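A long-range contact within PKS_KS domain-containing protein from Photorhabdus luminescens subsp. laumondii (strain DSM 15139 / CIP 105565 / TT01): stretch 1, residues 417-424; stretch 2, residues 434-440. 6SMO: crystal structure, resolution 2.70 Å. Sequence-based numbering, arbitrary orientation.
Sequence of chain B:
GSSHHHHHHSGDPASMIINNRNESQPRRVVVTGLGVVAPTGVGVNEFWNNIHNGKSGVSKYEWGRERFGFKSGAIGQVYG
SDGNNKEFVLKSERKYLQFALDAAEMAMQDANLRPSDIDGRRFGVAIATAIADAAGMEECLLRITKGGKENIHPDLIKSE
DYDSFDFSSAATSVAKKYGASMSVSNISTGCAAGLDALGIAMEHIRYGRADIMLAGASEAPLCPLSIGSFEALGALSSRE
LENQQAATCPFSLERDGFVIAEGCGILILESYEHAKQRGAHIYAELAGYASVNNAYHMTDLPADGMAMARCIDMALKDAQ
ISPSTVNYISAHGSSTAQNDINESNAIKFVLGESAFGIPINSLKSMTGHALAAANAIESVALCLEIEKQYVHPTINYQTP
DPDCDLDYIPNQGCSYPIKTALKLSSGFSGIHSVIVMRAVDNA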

# COMPACT_ATOMS: atom_id res chain seq x y z
N PRO B 417 -7.81 27.65 19.25
CA PRO B 417 -7.60 28.30 17.96
C PRO B 417 -6.43 27.66 17.21
O PRO B 417 -5.29 27.98 17.52
CB PRO B 417 -7.33 29.76 18.34
CG PRO B 417 -6.72 29.70 19.72
CD PRO B 417 -7.19 28.40 20.35
N ILE B 418 -6.73 26.78 16.25
CA ILE B 418 -5.73 26.02 15.44
C ILE B 418 -5.30 26.90 14.26
O ILE B 418 -6.18 27.31 13.48
CB ILE B 418 -6.30 24.67 14.96
CG1 ILE B 418 -6.85 23.83 16.12
CG2 ILE B 418 -5.26 23.89 14.16
CD1 ILE B 418 -7.84 22.77 15.70
N LYS B 419 -3.99 27.18 14.15
CA LYS B 419 -3.37 27.90 13.01
C LYS B 419 -2.85 26.86 12.01
O LYS B 419 -3.52 26.65 10.97
CB LYS B 419 -2.26 28.84 13.49
CG LYS B 419 -2.69 30.29 13.70
CD LYS B 419 -3.63 30.49 14.87
CE LYS B 419 -4.15 31.91 14.97
NZ LYS B 419 -5.03 32.09 16.14
N THR B 420 -1.72 26.22 12.33
CA THR B 420 -1.06 25.17 11.50
C THR B 420 -1.17 23.83 12.23
O THR B 420 -0.67 23.73 13.36
CB THR B 420 0.41 25.54 11.22
OG1 THR B 420 0.44 26.85 10.66
CG2 THR B 420 1.09 24.57 10.27
N ALA B 421 -1.80 22.84 11.59
CA ALA B 421 -2.05 21.49 12.15
C ALA B 421 -1.14 20.46 11.47
O ALA B 421 -0.94 20.56 10.24
CB ALA B 421 -3.51 21.13 11.97
N LEU B 422 -0.60 19.52 12.25
CA LEU B 422 0.17 18.34 11.77
C LEU B 422 -0.71 17.09 11.89
O LEU B 422 -1.58 17.07 12.79
CB LEU B 422 1.45 18.19 12.60
CG LEU B 422 2.73 18.69 11.95
CD1 LEU B 422 2.59 20.12 11.45
CD2 LEU B 422 3.90 18.58 12.92
N LYS B 423 -0.49 16.11 11.02
CA LYS B 423 -1.23 14.82 10.98
C LYS B 423 -0.24 13.69 10.71
O LYS B 423 0.20 13.55 9.56
CB LYS B 423 -2.32 14.89 9.90
CG LYS B 423 -3.03 13.58 9.59
CD LYS B 423 -3.90 13.07 10.71
CE LYS B 423 -4.19 11.59 10.62
NZ LYS B 423 -3.06 10.77 11.11
N LEU B 424 0.11 12.93 11.76
CA LEU B 424 1.13 11.85 11.72
C LEU B 424 0.43 10.51 11.46
O LEU B 424 -0.60 10.24 12.12
CB LEU B 424 1.88 11.83 13.06
CG LEU B 424 2.95 12.90 13.25
CD1 LEU B 424 2.47 14.28 12.82
CD2 LEU B 424 3.42 12.94 14.70
N VAL B 434 3.25 12.19 6.77
CA VAL B 434 2.80 13.44 7.44
C VAL B 434 2.18 14.36 6.39
O VAL B 434 2.78 14.50 5.30
CB VAL B 434 3.97 14.13 8.18
CG1 VAL B 434 3.54 15.42 8.86
CG2 VAL B 434 4.63 13.19 9.19
N ILE B 435 1.03 14.97 6.70
CA ILE B 435 0.42 16.09 5.92
C ILE B 435 0.28 17.30 6.86
O ILE B 435 -0.03 17.10 8.05
CB ILE B 435 -0.93 15.69 5.29
CG1 ILE B 435 -1.92 15.12 6.31
CG2 ILE B 435 -0.72 14.74 4.12
CD1 ILE B 435 -3.36 15.18 5.87
N VAL B 436 0.53 18.50 6.33
CA VAL B 436 0.39 19.79 7.06
C VAL B 436 -0.91 20.46 6.59
O VAL B 436 -0.97 20.84 5.40
CB VAL B 436 1.61 20.70 6.84
CG1 VAL B 436 1.47 22.03 7.57
CG2 VAL B 436 2.91 20.01 7.22
N MET B 437 -1.89 20.58 7.48
CA MET B 437 -3.17 21.29 7.22
C MET B 437 -3.12 22.67 7.88
O MET B 437 -2.37 22.84 8.86
CB MET B 437 -4.36 20.50 7.76
CG MET B 437 -4.65 19.25 6.95
SD MET B 437 -6.38 18.73 7.07
CE MET B 437 -6.41 17.41 5.86
N ARG B 438 -3.90 23.61 7.35
CA ARG B 438 -3.83 25.06 7.68
C ARG B 438 -5.23 25.67 7.57
O ARG B 438 -6.00 25.24 6.69
CB ARG B 438 -2.84 25.74 6.73
CG ARG B 438 -2.45 27.16 7.12
CD ARG B 438 -1.48 27.74 6.11
NE ARG B 438 -1.07 29.10 6.42
CZ ARG B 438 -0.24 29.83 5.69
NH1 ARG B 438 0.29 29.34 4.58
NH2 ARG B 438 0.06 31.06 6.07
N ALA B 439 -5.55 26.64 8.44
CA ALA B 439 -6.81 27.42 8.43
C ALA B 439 -6.72 28.50 7.34
O ALA B 439 -5.61 29.03 7.13
CB ALA B 439 -7.06 28.02 9.79
N VAL B 440 -7.84 28.79 6.68
CA VAL B 440 -7.96 29.82 5.61
C VAL B 440 -8.69 31.04 6.18
O VAL B 440 -9.70 30.91 6.87
CB VAL B 440 -8.68 29.27 4.37
CG1 VAL B 440 -8.72 30.27 3.23
CG2 VAL B 440 -8.07 27.95 3.90

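The two stretches pack as neighbouring antiparallel strands, Thr420–Leu424 against Val434–Arg438, whose axes approach to 4.7 Å with 153° between their N-to-C directions. Together they bury 484 Å²; the strands lie edge to edge, and their backbone hydrogen bonds accompany a register that pairs Thr420 with Arg438 through to Leu424 with Val434.

Ala421 and Met437 form the tightest hydrogen-bonded pair. Ala421 N donates to Met437 O at 2.8 Å, and Met437 N returns a bond to Ala421 O at 2.9 Å. The next such pair, Lys423 with Ile435, is looser: Ile435 N reaches Lys423 O at 3.3 Å with good linearity, whereas the bond from Lys423 N to Ile435 O, at 3.2 Å, is bent to 126° and weak. Lys423 CA and Ile435 CA are also farther apart, at 5.5 Å, than Ala421 CA and Met437 CA, at 5.1 Å. Beyond the strand pairing, Ala439 N donates to Lys419 O at 3.2 Å, extending the ladder by one rung. Between rungs, carbonyl oxygens also meet CA-H groups: Val434 CA lies 3.4 Å from Lys423 O, and Val436 CA lies 3.5 Å from Ala421 O.

Side chains alternate between the two faces of the sheet. On the face carrying Thr420, Leu422, Leu424, Val434, Val436 and Arg438, the branched residues mesh. Val436 has chi1 at 180°; Val436 CG1 meets Thr420 CG2 at 3.7 Å, and Leu422 CD1 sits over both valine methyls, 4.2 Å from Val436 CG2 and 4.5 Å from Val436 CG1. The methyl of Thr420 thus fills space beside the valine, while its OG1 is hydrogen-bonded elsewhere in the structure. One pair further along, Leu424 CD1 rests 4.3 Å from Val434 CG1. Both leucines bring their ends nearer the other strand than their CA-to-CB bonds alone would suggest, leaning over to meet the valines.

The other face has a different relief. Ala421 is a low point, its CB 4.3 Å from Met437 CB, and the methionine does not fold over it; the end of its long side chain leads away from the opposing strand. Alongside, Ile435 and Lys423 make a closer fit, with Ile435 CG1 only 3.6 Å from Lys423 CB. The lysine contributes the aliphatic base of its side chain to this contact while its far end leads away, so the apolar part packs against isoleucine without bringing the amine into the same junction. At the end of the contact, the small Ala439 points toward the other stretch, placing its CB 3.9 Å from Ile418 O.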